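Local coordinates for uncharacterized protein (Bacteroides cellulosilyticus, PDB 5JVK), which probably hydrolyses O-glycosidic bonds inside carbohydrate chains, as a family 39 glycoside hydrolase of a gut symbiont, at residues 295-300 with 444-449; 305-310 with 316-321; 341-346 with 354-359; 360-365 with 432-437; 412-417 with 493-498. One frame throughout, in Å; residues are numbered along the deposited sequence.

Contact 1. Residues 295-300 with 444-449; sequences TPDFGY and TAWTTK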
# COMPACT_ATOMS: atom_id res chain seq x y z
N THR A 295 -9.27 5.45 12.94
CA THR A 295 -9.87 5.12 11.65
C THR A 295 -9.46 6.14 10.58
O THR A 295 -9.12 7.28 10.90
CB THR A 295 -11.42 5.12 11.70
OG1 THR A 295 -11.90 6.44 12.01
CG2 THR A 295 -11.95 4.14 12.73
N PRO A 296 -9.48 5.73 9.30
CA PRO A 296 -9.33 6.70 8.22
C PRO A 296 -10.58 7.57 8.03
O PRO A 296 -10.47 8.65 7.45
CB PRO A 296 -9.09 5.83 6.99
CG PRO A 296 -9.81 4.56 7.30
CD PRO A 296 -9.63 4.36 8.77
N ASP A 297 -11.73 7.10 8.50
CA ASP A 297 -12.99 7.85 8.41
C ASP A 297 -12.94 9.14 9.22
O ASP A 297 -13.20 10.22 8.69
CB ASP A 297 -14.17 7.00 8.91
CG ASP A 297 -14.35 5.70 8.15
OD1 ASP A 297 -15.42 5.49 7.54
OD2 ASP A 297 -13.40 4.88 8.16
N PHE A 298 -12.60 9.00 10.51
CA PHE A 298 -12.62 10.12 11.46
C PHE A 298 -11.25 10.63 11.91
O PHE A 298 -11.12 11.80 12.27
CB PHE A 298 -13.43 9.74 12.70
CG PHE A 298 -14.82 9.25 12.41
CD1 PHE A 298 -15.64 9.90 11.48
CD2 PHE A 298 -15.34 8.16 13.10
CE1 PHE A 298 -16.93 9.45 11.24
CE2 PHE A 298 -16.63 7.71 12.85
CZ PHE A 298 -17.42 8.35 11.92
N GLY A 299 -10.23 9.77 11.90
CA GLY A 299 -8.85 10.19 12.19
C GLY A 299 -8.64 10.84 13.55
O GLY A 299 -9.14 10.34 14.55
N TYR A 300 -7.91 11.96 13.58
CA TYR A 300 -7.61 12.67 14.82
C TYR A 300 -7.69 14.19 14.68
O TYR A 300 -7.56 14.73 13.58
CB TYR A 300 -6.22 12.27 15.34
CG TYR A 300 -5.07 12.76 14.50
CD1 TYR A 300 -4.68 12.08 13.34
CD2 TYR A 300 -4.36 13.91 14.85
CE1 TYR A 300 -3.62 12.53 12.56
CE2 TYR A 300 -3.30 14.38 14.08
CZ TYR A 300 -2.93 13.69 12.94
OH TYR A 300 -1.89 14.15 12.17
N THR A 444 -20.12 -0.53 -1.84
CA THR A 444 -19.39 -0.99 -0.66
C THR A 444 -20.09 -0.48 0.59
O THR A 444 -20.67 0.60 0.57
CB THR A 444 -17.90 -0.57 -0.65
OG1 THR A 444 -17.25 -1.17 0.48
CG2 THR A 444 -17.73 0.95 -0.59
N ALA A 445 -20.02 -1.26 1.67
CA ALA A 445 -20.69 -0.89 2.92
C ALA A 445 -19.89 -1.34 4.13
O ALA A 445 -19.38 -2.45 4.17
CB ALA A 445 -22.09 -1.47 2.96
N TRP A 446 -19.78 -0.44 5.11
CA TRP A 446 -19.13 -0.74 6.38
C TRP A 446 -19.66 0.16 7.48
O TRP A 446 -20.35 1.15 7.21
CB TRP A 446 -17.60 -0.61 6.26
CG TRP A 446 -17.05 0.80 6.16
CD1 TRP A 446 -16.76 1.64 7.20
CD2 TRP A 446 -16.69 1.51 4.97
NE1 TRP A 446 -16.26 2.83 6.73
CE2 TRP A 446 -16.21 2.78 5.36
CE3 TRP A 446 -16.74 1.19 3.60
CZ2 TRP A 446 -15.78 3.73 4.44
CZ3 TRP A 446 -16.31 2.15 2.68
CH2 TRP A 446 -15.83 3.40 3.11
N THR A 447 -19.34 -0.19 8.72
CA THR A 447 -19.66 0.63 9.88
C THR A 447 -18.37 1.00 10.61
O THR A 447 -17.42 0.22 10.64
CB THR A 447 -20.65 -0.06 10.85
OG1 THR A 447 -20.95 0.81 11.94
CG2 THR A 447 -20.12 -1.39 11.40
N THR A 448 -18.35 2.20 11.18
CA THR A 448 -17.26 2.63 12.06
C THR A 448 -17.39 2.04 13.48
O THR A 448 -16.42 2.06 14.24
CB THR A 448 -17.19 4.17 12.15
OG1 THR A 448 -18.45 4.69 12.60
CG2 THR A 448 -16.86 4.76 10.79
N LYS A 449 -18.56 1.52 13.83
CA LYS A 449 -18.79 0.95 15.16
C LYS A 449 -18.08 -0.40 15.31
O LYS A 449 -18.31 -1.32 14.52
CB LYS A 449 -20.29 0.81 15.44
CG LYS A 449 -20.98 2.16 15.60
CD LYS A 449 -22.49 2.06 15.57
CE LYS A 449 -23.05 1.35 16.79
NZ LYS A 449 -24.49 1.68 17.00
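D297 takes a hydrogen bond from the indole of W446 and thereby ties the loop after strand 284-287 of the eight-stranded parallel (beta/alpha)8 barrel to strand 439-447 of the antiparallel sheet that follows it. W446 NE1 lies 2.9 Å from D297 OD1, and the N-H...O angle of 153° is moderately straight. The oxygen lies in the indole plane and is met on its syn side, slightly out of the carboxylate plane, which stands at 81° to the ring. A first torsion of 73° sets W446 CG between its backbone N and carbonyl carbon, and together with chi2 this brings the N-H edge to the loop. The same acid has two basic partners: K430 NZ forms a salt bridge with OD1 and R359 NH2 with OD2. With an alanine here, W446 NE1 would probably lose its acceptor, and both bases a shared counter-charge. T448 packs beside this bond: its CG2 is 3.6 Å from D297 OD1 and also 3.6 Å from F298 CE2. The loop is shaped by an ST motif, F298 N donating to T295 OG1 at 3.0 Å. T448 OG1, hydrogen-bonded to V428 O, sits at the edge of the F298 ring, 3.5 Å from CE2.

Contact 2. Residues 305-310 with 316-321; sequences GPIPAV and WPYLKK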
# COMPACT_ATOMS: atom_id res chain seq x y z
N GLY A 305 -4.54 24.34 11.92
CA GLY A 305 -5.95 24.77 11.95
C GLY A 305 -6.75 25.15 10.69
O GLY A 305 -7.84 25.71 10.83
N PRO A 306 -6.23 24.87 9.47
CA PRO A 306 -7.13 24.99 8.30
C PRO A 306 -8.28 23.95 8.20
O PRO A 306 -9.26 24.22 7.51
CB PRO A 306 -6.18 24.82 7.11
CG PRO A 306 -4.85 25.26 7.61
CD PRO A 306 -4.81 24.84 9.06
N ILE A 307 -8.16 22.81 8.90
CA ILE A 307 -9.05 21.64 8.71
C ILE A 307 -9.67 21.15 10.03
O ILE A 307 -8.96 21.11 11.04
CB ILE A 307 -8.30 20.46 8.03
CG1 ILE A 307 -6.93 20.19 8.68
CG2 ILE A 307 -8.10 20.74 6.54
CD1 ILE A 307 -6.23 18.96 8.17
N PRO A 308 -10.97 20.77 10.03
CA PRO A 308 -11.64 20.31 11.27
C PRO A 308 -10.97 19.10 11.96
O PRO A 308 -10.76 19.13 13.18
CB PRO A 308 -13.06 19.93 10.80
CG PRO A 308 -12.98 19.81 9.32
CD PRO A 308 -11.92 20.78 8.89
N ALA A 309 -10.66 18.07 11.19
CA ALA A 309 -9.92 16.90 11.68
C ALA A 309 -9.06 16.31 10.57
O ALA A 309 -9.38 16.46 9.39
CB ALA A 309 -10.89 15.85 12.22
N VAL A 310 -7.97 15.64 10.96
CA VAL A 310 -7.09 14.97 10.00
C VAL A 310 -7.64 13.58 9.71
O VAL A 310 -7.33 12.62 10.41
CB VAL A 310 -5.63 14.89 10.50
CG1 VAL A 310 -4.73 14.20 9.48
CG2 VAL A 310 -5.10 16.29 10.81
N TRP A 316 -8.33 14.89 1.84
CA TRP A 316 -8.28 14.67 0.38
C TRP A 316 -8.88 15.87 -0.40
O TRP A 316 -8.19 16.42 -1.26
CB TRP A 316 -8.92 13.33 -0.05
CG TRP A 316 -7.95 12.14 -0.19
CD1 TRP A 316 -7.85 11.30 -1.26
CD2 TRP A 316 -6.98 11.68 0.77
NE1 TRP A 316 -6.89 10.35 -1.04
CE2 TRP A 316 -6.34 10.55 0.20
CE3 TRP A 316 -6.59 12.10 2.05
CZ2 TRP A 316 -5.33 9.84 0.86
CZ3 TRP A 316 -5.58 11.39 2.71
CH2 TRP A 316 -4.96 10.27 2.11
N PRO A 317 -10.13 16.28 -0.09
CA PRO A 317 -10.68 17.49 -0.73
C PRO A 317 -9.93 18.79 -0.43
O PRO A 317 -9.90 19.68 -1.28
CB PRO A 317 -12.11 17.58 -0.17
CG PRO A 317 -12.43 16.19 0.25
CD PRO A 317 -11.14 15.64 0.78
N TYR A 318 -9.35 18.90 0.77
CA TYR A 318 -8.61 20.10 1.16
C TYR A 318 -7.34 20.31 0.32
O TYR A 318 -7.09 21.42 -0.13
CB TYR A 318 -8.26 20.06 2.66
CG TYR A 318 -7.29 21.14 3.12
CD1 TYR A 318 -7.69 22.47 3.25
CD2 TYR A 318 -5.97 20.82 3.43
CE1 TYR A 318 -6.80 23.45 3.67
CE2 TYR A 318 -5.08 21.79 3.85
CZ TYR A 318 -5.49 23.10 3.97
OH TYR A 318 -4.57 24.05 4.39
N LEU A 319 -6.56 19.25 0.10
CA LEU A 319 -5.34 19.36 -0.71
C LEU A 319 -5.63 19.44 -2.21
O LEU A 319 -4.81 19.96 -2.97
CB LEU A 319 -4.39 18.20 -0.41
CG LEU A 319 -3.92 18.10 1.04
CD1 LEU A 319 -3.01 16.89 1.19
CD2 LEU A 319 -3.22 19.36 1.51
N LYS A 320 -6.77 18.90 -2.63
CA LYS A 320 -7.26 19.05 -4.00
C LYS A 320 -7.54 20.52 -4.30
O LYS A 320 -7.14 21.04 -5.34
CB LYS A 320 -8.52 18.22 -4.21
CG LYS A 320 -8.95 18.02 -5.65
CD LYS A 320 -10.24 17.21 -5.72
CE LYS A 320 -10.47 16.59 -7.09
NZ LYS A 320 -10.87 17.59 -8.11
N LYS A 321 -8.24 21.18 -3.37
CA LYS A 321 -8.53 22.62 -3.44
C LYS A 321 -7.25 23.45 -3.56
O LYS A 321 -7.17 24.34 -4.41
CB LYS A 321 -9.33 23.04 -2.20
CG LYS A 321 -9.72 24.52 -2.12
CD LYS A 321 -10.33 24.84 -0.76
CE LYS A 321 -10.37 26.34 -0.47
NZ LYS A 321 -11.42 27.04 -1.25
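The hydroxyl of Y318 is held by a hydrogen bond to the backbone oxygen of G266, and P306 leans against that atom. P306 CB comes to 3.3 Å from Y318 OH and 3.6 Å from Y318 CZ, with P306 CG a little behind at 3.5 Å from OH, so the proline crosses the phenol end at a slant. I307 meets the ring from above. Its CG2 methyl sits over one face, 3.7 Å from the centroid and 18° off the ring normal, a CH-pi contact; the shift is toward Y318 CG, 3.5 Å away. The phenol reaches the loop because CG of Y318 stands opposite the backbone N (chi1 170°), beside the carbonyl carbon. In the fold this is the sixth beta-alpha unit of the barrel: residues 305-310 belong to the long loop after strand 284-287 and fold back on helix 312-325, which leads on to strand 335-341. L319, the next residue of the helix, packs instead on Y285, I287 and V336 of these two strands. The helix is kinked at P317, whose N makes no bond to the preceding turn. The I307 side chain lies about 4 Å from a bound sulfate ion, probably from the crystallisation liquor.

Contact 3. Residues 341-346 with 354-359; sequences IGWNST and AAYLAR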
# COMPACT_ATOMS: atom_id res chain seq x y z
N ILE A 341 1.23 5.85 3.83
CA ILE A 341 0.13 5.81 4.79
C ILE A 341 0.01 4.37 5.27
O ILE A 341 0.21 3.44 4.48
CB ILE A 341 -1.19 6.35 4.19
CG1 ILE A 341 -2.27 6.43 5.27
CG2 ILE A 341 -1.67 5.51 3.01
CD1 ILE A 341 -3.51 7.19 4.84
N GLY A 342 -0.28 4.18 6.55
CA GLY A 342 -0.39 2.83 7.08
C GLY A 342 -0.76 2.75 8.55
O GLY A 342 -0.74 3.75 9.27
N TRP A 343 -1.13 1.54 8.95
CA TRP A 343 -1.42 1.20 10.34
C TRP A 343 -0.61 -0.05 10.67
O TRP A 343 -0.29 -0.84 9.78
CB TRP A 343 -2.91 0.93 10.52
CG TRP A 343 -3.78 2.16 10.44
CD1 TRP A 343 -4.32 2.84 11.48
CD2 TRP A 343 -4.21 2.84 9.25
NE1 TRP A 343 -5.06 3.90 11.03
CE2 TRP A 343 -5.01 3.92 9.67
CE3 TRP A 343 -4.00 2.63 7.89
CZ2 TRP A 343 -5.60 4.81 8.76
CZ3 TRP A 343 -4.58 3.51 6.99
CH2 TRP A 343 -5.37 4.59 7.43
N ASN A 344 -0.30 -0.23 11.95
CA ASN A 344 0.56 -1.34 12.41
C ASN A 344 -0.15 -2.23 13.41
O ASN A 344 -1.06 -1.78 14.11
CB ASN A 344 1.87 -0.80 13.01
CG ASN A 344 1.64 0.07 14.23
OD1 ASN A 344 1.41 -0.44 15.33
ND2 ASN A 344 1.72 1.38 14.04
N SER A 345 0.28 -3.49 13.48
CA SER A 345 -0.32 -4.49 14.37
C SER A 345 0.11 -4.40 15.85
O SER A 345 -0.33 -5.23 16.66
CB SER A 345 -0.06 -5.91 13.84
OG SER A 345 -0.61 -6.06 12.54
N THR A 346 0.94 -3.42 16.21
CA THR A 346 1.26 -3.16 17.62
C THR A 346 0.14 -2.36 18.29
O THR A 346 -0.35 -2.75 19.36
CB THR A 346 2.60 -2.42 17.79
OG1 THR A 346 3.66 -3.21 17.22
CG2 THR A 346 2.92 -2.16 19.26
N ALA A 354 -6.37 -4.55 8.48
CA ALA A 354 -7.00 -4.98 7.24
C ALA A 354 -8.19 -4.10 6.88
O ALA A 354 -8.27 -3.59 5.76
CB ALA A 354 -7.44 -6.44 7.35
N ALA A 355 -9.09 -3.91 7.84
CA ALA A 355 -10.26 -3.04 7.65
C ALA A 355 -9.87 -1.63 7.21
O ALA A 355 -10.46 -1.09 6.27
CB ALA A 355 -11.08 -2.99 8.93
N TYR A 356 -8.86 -1.05 7.86
CA TYR A 356 -8.44 0.32 7.57
C TYR A 356 -7.70 0.44 6.24
O TYR A 356 -7.75 1.50 5.62
CB TYR A 356 -7.59 0.89 8.72
CG TYR A 356 -8.28 0.97 10.08
CD1 TYR A 356 -9.67 0.87 10.21
CD2 TYR A 356 -7.53 1.19 11.23
CE1 TYR A 356 -10.28 0.96 11.46
CE2 TYR A 356 -8.14 1.28 12.48
CZ TYR A 356 -9.51 1.16 12.58
OH TYR A 356 -10.13 1.25 13.81
N LEU A 357 -7.03 -0.62 5.81
CA LEU A 357 -6.41 -0.66 4.48
C LEU A 357 -7.47 -0.54 3.39
O LEU A 357 -7.36 0.30 2.51
CB LEU A 357 -5.58 -1.93 4.29
CG LEU A 357 -4.73 -2.03 3.01
CD1 LEU A 357 -3.46 -2.83 3.28
CD2 LEU A 357 -5.48 -2.63 1.83
N ALA A 358 -8.48 -1.40 3.45
CA ALA A 358 -9.57 -1.38 2.47
C ALA A 358 -10.30 -0.04 2.48
O ALA A 358 -10.57 0.52 1.43
CB ALA A 358 -10.56 -2.50 2.76
N ARG A 359 -10.58 0.45 3.68
CA ARG A 359 -11.27 1.73 3.86
C ARG A 359 -10.47 2.93 3.35
O ARG A 359 -11.05 3.86 2.80
CB ARG A 359 -11.69 1.92 5.33
CG ARG A 359 -12.98 1.16 5.63
CD ARG A 359 -13.16 0.73 7.07
NE ARG A 359 -13.26 1.84 8.02
CZ ARG A 359 -13.61 1.71 9.30
NH1 ARG A 359 -13.91 0.52 9.82
NH2 ARG A 359 -13.67 2.78 10.08
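W343 and Y356 form an edge-to-face pair in which the indole offers its face and the phenol its edge. The planes stand 60° apart, and the centroids of the indole five-membered ring and the phenol ring are 5.0 Å apart. Y356 CD2 is the leading atom: it lies over the pyrrole part, 3.6 Å from W343 CD1 and 3.7 Å from W343 NE1. Behind it, Y356 CB stands over the six-membered ring, 4.0 Å from its centroid and 13° off the normal, a CH-pi contact. The tyrosine covers both rings of the tryptophan, one with its edge and one with its methylene. The two residues belong to the seventh beta-alpha unit of the (beta/alpha)8 barrel, W343 on the loop leaving strand 335-341 and Y356 on helix 350-366. A first torsion of -71°, CG opposite the carbonyl carbon, directs the W343 indole to the helix, and chi2 turns its face to Y356; the hydrogen bond from NE1 to N294 O is consistent with that orientation being held. W343 O accepts from the side-chain amide of Q353, on the same helix. Along that helix, CE1 of Y356 lies 3.8 Å above the guanidinium plane of R359, toward its rim.

Contact 4. Residues 360-365 with 432-437; sequences TYLLSR and LAFGQD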
# COMPACT_ATOMS: atom_id res chain seq x y z
N THR A 360 -9.15 2.89 3.52
CA THR A 360 -8.26 3.92 2.96
C THR A 360 -8.41 4.04 1.44
O THR A 360 -8.61 5.14 0.93
CB THR A 360 -6.77 3.65 3.30
OG1 THR A 360 -6.58 3.77 4.71
CG2 THR A 360 -5.84 4.64 2.59
N TYR A 361 -8.31 2.92 0.74
CA TYR A 361 -8.37 2.93 -0.73
C TYR A 361 -9.79 3.20 -1.26
O TYR A 361 -9.94 3.84 -2.30
CB TYR A 361 -7.78 1.65 -1.31
CG TYR A 361 -6.28 1.57 -1.12
CD1 TYR A 361 -5.44 2.47 -1.77
CD2 TYR A 361 -5.70 0.62 -0.28
CE1 TYR A 361 -4.06 2.42 -1.60
CE2 TYR A 361 -4.32 0.56 -0.10
CZ TYR A 361 -3.51 1.47 -0.76
OH TYR A 361 -2.14 1.43 -0.60
N LEU A 362 -10.80 2.73 -0.53
CA LEU A 362 -12.19 3.03 -0.87
C LEU A 362 -12.51 4.51 -0.66
O LEU A 362 -13.12 5.14 -1.53
CB LEU A 362 -13.15 2.15 -0.07
CG LEU A 362 -13.13 0.67 -0.46
CD1 LEU A 362 -13.75 -0.20 0.63
CD2 LEU A 362 -13.84 0.43 -1.79
N LEU A 363 -12.10 5.07 0.47
CA LEU A 363 -12.27 6.51 0.73
C LEU A 363 -11.38 7.38 -0.17
O LEU A 363 -11.79 8.47 -0.58
CB LEU A 363 -12.03 6.84 2.20
CG LEU A 363 -13.08 6.32 3.19
CD1 LEU A 363 -12.58 6.45 4.62
CD2 LEU A 363 -14.41 7.03 3.03
N SER A 364 -10.17 6.91 -0.48
CA SER A 364 -9.27 7.63 -1.39
C SER A 364 -9.87 7.79 -2.79
O SER A 364 -9.87 8.89 -3.35
CB SER A 364 -7.90 6.94 -1.47
OG SER A 364 -7.07 7.54 -2.44
N ARG A 365 -10.40 6.70 -3.34
CA ARG A 365 -11.09 6.73 -4.63
C ARG A 365 -12.37 7.58 -4.58
O ARG A 365 -12.69 8.28 -5.54
CB ARG A 365 -11.41 5.31 -5.10
CG ARG A 365 -11.90 5.18 -6.55
CD ARG A 365 -10.80 5.44 -7.57
NE ARG A 365 -9.74 4.43 -7.50
CZ ARG A 365 -9.81 3.19 -8.01
NH1 ARG A 365 -10.91 2.75 -8.62
NH2 ARG A 365 -8.77 2.38 -7.88
N LEU A 432 -21.48 3.31 -0.26
CA LEU A 432 -20.91 4.09 -1.35
C LEU A 432 -21.01 3.31 -2.66
O LEU A 432 -20.83 2.10 -2.66
CB LEU A 432 -19.43 4.39 -1.07
CG LEU A 432 -19.05 4.90 0.32
CD1 LEU A 432 -17.53 4.90 0.47
CD2 LEU A 432 -19.62 6.28 0.56
N ALA A 433 -21.29 4.02 -3.75
CA ALA A 433 -21.40 3.42 -5.09
C ALA A 433 -20.23 3.83 -5.97
O ALA A 433 -19.84 5.00 -5.99
CB ALA A 433 -22.71 3.82 -5.73
N PHE A 434 -19.67 2.87 -6.69
CA PHE A 434 -18.61 3.11 -7.66
C PHE A 434 -19.04 2.54 -9.00
O PHE A 434 -19.96 1.72 -9.07
CB PHE A 434 -17.30 2.46 -7.21
CG PHE A 434 -16.72 3.08 -5.97
CD1 PHE A 434 -15.74 4.06 -6.06
CD2 PHE A 434 -17.17 2.70 -4.72
CE1 PHE A 434 -15.20 4.64 -4.92
CE2 PHE A 434 -16.64 3.27 -3.57
CZ PHE A 434 -15.65 4.24 -3.68
N GLY A 435 -18.37 2.95 -10.07
CA GLY A 435 -18.79 2.55 -11.40
C GLY A 435 -17.95 3.03 -12.56
O GLY A 435 -16.87 3.58 -12.38
N GLN A 436 -18.50 2.81 -13.76
CA GLN A 436 -17.81 3.06 -15.02
C GLN A 436 -18.72 3.86 -15.94
O GLN A 436 -19.87 3.48 -16.16
CB GLN A 436 -17.45 1.73 -15.67
CG GLN A 436 -16.42 1.81 -16.78
CD GLN A 436 -16.00 0.43 -17.29
OE1 GLN A 436 -16.69 -0.57 -17.06
NE2 GLN A 436 -14.87 0.38 -17.98
N ASP A 437 -18.21 4.99 -16.45
CA ASP A 437 -18.87 5.78 -17.50
C ASP A 437 -20.36 6.06 -17.22
O ASP A 437 -21.20 5.99 -18.12
CB ASP A 437 -18.67 5.09 -18.87
CG ASP A 437 -17.18 4.95 -19.26
OD1 ASP A 437 -16.30 5.50 -18.55
OD2 ASP A 437 -16.88 4.29 -20.28
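A first torsion of -67° at F434 places CG opposite the carbonyl carbon and directs the ring at helix 350-366, where R365 CG stands opposite its own backbone N (chi1 -169°). That torsion of the arginine lays its aliphatic base beside the ring, and the bends at chi2 and chi3 carry the guanidinium on to its polar partners. R365 CG is 3.7 Å and R365 CB 3.9 Å from F434 CE1, the two side chains crossing at a slant. The guanidinium, nearly perpendicular to the phenyl plane, forms a salt bridge with D105 and hydrogen bonds to the backbone oxygens of Y418 and K416. On the helix side the ring edge meets main chain, F434 CZ lying 3.4 Å from L362 O and close to coplanar with it. L362 adds a looser apolar touch, CD2 to F434 CE2 at 4.4 Å. An alanine in place of the phenylalanine would probably open a gap against the helix and leave the R365 methylenes without their neighbour. The backbones come nearest at L362 and L432, with CA atoms 8.8 Å apart, and at R365 and F434, 8.9 Å. L362 also packs on V411 and L415 of helix 403-415, and within the sheet F434 meets F442 of adjacent strand 439-447, their rings almost parallel: helix-on-sheet packing between the barrel's outer layer and the antiparallel sheet.

Contact 5. Residues 412-417 with 493-498; sequences ASLLKN and PQYLVV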
# COMPACT_ATOMS: atom_id res chain seq x y z
N ALA A 412 -8.64 -4.36 -4.10
CA ALA A 412 -8.08 -4.11 -5.43
C ALA A 412 -8.93 -4.73 -6.54
O ALA A 412 -9.18 -4.09 -7.56
CB ALA A 412 -6.66 -4.65 -5.52
N SER A 413 -9.37 -5.98 -6.33
CA SER A 413 -10.18 -6.71 -7.33
C SER A 413 -11.56 -6.08 -7.59
O SER A 413 -12.11 -6.23 -8.68
CB SER A 413 -10.36 -8.17 -6.91
OG SER A 413 -11.31 -8.30 -5.87
N LEU A 414 -12.11 -5.40 -6.58
CA LEU A 414 -13.41 -4.74 -6.69
C LEU A 414 -13.30 -3.31 -7.21
O LEU A 414 -14.05 -2.93 -8.11
CB LEU A 414 -14.13 -4.77 -5.35
CG LEU A 414 -14.80 -6.13 -5.08
CD1 LEU A 414 -14.54 -6.65 -3.67
CD2 LEU A 414 -16.28 -6.05 -5.38
N LEU A 415 -12.39 -2.52 -6.64
CA LEU A 415 -12.17 -1.12 -7.05
C LEU A 415 -11.80 -0.98 -8.52
O LEU A 415 -12.38 -0.17 -9.24
CB LEU A 415 -11.06 -0.45 -6.22
CG LEU A 415 -11.45 0.22 -4.90
CD1 LEU A 415 -10.20 0.54 -4.09
CD2 LEU A 415 -12.27 1.48 -5.15
N LYS A 416 -10.82 -1.78 -8.95
CA LYS A 416 -10.24 -1.68 -10.29
C LYS A 416 -9.88 -0.21 -10.59
O LYS A 416 -9.16 0.41 -9.82
CB LYS A 416 -11.18 -2.30 -11.34
CG LYS A 416 -11.56 -3.76 -11.12
CD LYS A 416 -12.39 -4.25 -12.30
CE LYS A 416 -12.74 -5.72 -12.19
NZ LYS A 416 -13.89 -5.95 -11.28
N ASN A 417 -10.41 0.36 -11.68
CA ASN A 417 -10.27 1.78 -11.97
C ASN A 417 -11.64 2.44 -12.11
O ASN A 417 -11.80 3.40 -12.86
CB ASN A 417 -9.42 1.94 -13.22
CG ASN A 417 -7.98 1.60 -12.97
OD1 ASN A 417 -7.47 0.58 -13.42
ND2 ASN A 417 -7.32 2.45 -12.20
N PRO A 493 -15.06 -3.72 5.28
CA PRO A 493 -16.05 -3.49 4.23
C PRO A 493 -16.54 -4.75 3.52
O PRO A 493 -15.76 -5.69 3.32
CB PRO A 493 -15.31 -2.58 3.23
CG PRO A 493 -14.26 -1.92 4.04
CD PRO A 493 -13.83 -2.94 5.04
N GLN A 494 -17.82 -4.75 3.17
CA GLN A 494 -18.40 -5.76 2.29
C GLN A 494 -18.88 -5.06 1.03
O GLN A 494 -19.00 -3.83 1.01
CB GLN A 494 -19.53 -6.52 2.98
CG GLN A 494 -20.80 -5.73 3.22
CD GLN A 494 -21.71 -6.40 4.24
OE1 GLN A 494 -22.76 -6.92 3.89
NE2 GLN A 494 -21.30 -6.38 5.50
N TYR A 495 -19.17 -5.85 -0.00
CA TYR A 495 -19.39 -5.33 -1.34
C TYR A 495 -20.60 -5.98 -2.02
O TYR A 495 -20.76 -7.20 -1.96
CB TYR A 495 -18.14 -5.56 -2.20
CG TYR A 495 -16.84 -5.16 -1.54
CD1 TYR A 495 -16.38 -3.85 -1.62
CD2 TYR A 495 -16.08 -6.08 -0.83
CE1 TYR A 495 -15.18 -3.47 -1.02
CE2 TYR A 495 -14.88 -5.72 -0.23
CZ TYR A 495 -14.44 -4.41 -0.32
OH TYR A 495 -13.26 -4.05 0.27
N LEU A 496 -21.43 -5.16 -2.67
CA LEU A 496 -22.53 -5.64 -3.51
C LEU A 496 -22.18 -5.40 -4.97
O LEU A 496 -22.27 -4.27 -5.46
CB LEU A 496 -23.83 -4.91 -3.16
CG LEU A 496 -24.51 -5.26 -1.83
CD1 LEU A 496 -25.53 -4.20 -1.46
CD2 LEU A 496 -25.17 -6.63 -1.91
N VAL A 497 -21.80 -6.46 -5.67
CA VAL A 497 -21.38 -6.38 -7.08
C VAL A 497 -22.60 -6.46 -8.00
O VAL A 497 -23.55 -7.18 -7.70
CB VAL A 497 -20.38 -7.51 -7.42
CG1 VAL A 497 -19.93 -7.42 -8.88
CG2 VAL A 497 -19.18 -7.45 -6.48
N VAL A 498 -22.56 -5.73 -9.11
CA VAL A 498 -23.64 -5.72 -10.11
C VAL A 498 -23.39 -6.78 -11.19
O VAL A 498 -22.27 -6.91 -11.69
CB VAL A 498 -23.81 -4.32 -10.75
CG1 VAL A 498 -24.88 -4.34 -11.85
CG2 VAL A 498 -24.17 -3.29 -9.68
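Helix 403-415 ends where its last turn faces strand 494-498, and the backbones come closest at L414 and Y495, whose CA atoms are 8.0 Å apart. K416 N still bonds to A412 O, but K416 then leaves helical geometry with a phi of 49°. The strand alternates as an extended chain must: Y495 and V497 point toward the helix, Q494 and L496 away from it. L414 CG stands opposite its carbonyl carbon (chi1 -79°), which turns the methyls to the strand. L414 CD1 lies over one face of the Y495 ring, 3.5 Å from the centroid and 21° off the normal, a CH-pi contact displaced toward Y495 CD2, which lies 3.3 Å from L414 CD1. The other methyl, CD2, reaches V497 CG2 at 3.4 Å and Y495 CB at 3.7 Å, so the two methyls divide the work, CD1 on the ring face and CD2 on V497 and the Y495 methylene. In fold terms, the helix comes after the eighth and last barrel strand, 373-375, and strand 494-498 lies in the antiparallel sheet between 439-447 and 466-469, so L414 joins the last barrel helix to the sheet face on that side. Y495 also packs on F442 and T444 of the strand beside it, while V497 touches I469. The K416 side chain runs extended until a bend at chi4, and its NZ donates to S413 O at 3.2 Å.

How the contacts relate
Contacts 1, 4 and 5 join the (beta/alpha)8 barrel to one antiparallel sheet through neighbouring strands 429-436, 439-447 and 494-498. Contacts 4 and 5 are the nearest pair, their centres about 8 Å apart. Contacts 3 and 4 share helix 350-366, first where it faces its own loop and then where it faces the sheet. Contact 2, about 27 Å from contact 5 between centres, belongs to the barrel alone, yet its Y300-V310 backbone link leads to contact 1. Along the chain, contacts 2, 3 and 4 nest inside the loop closed by contact 1, whereas contact 5 crosses contacts 1 and 4. Barrel and sheet thus share an extended interface that the chain crosses more than once.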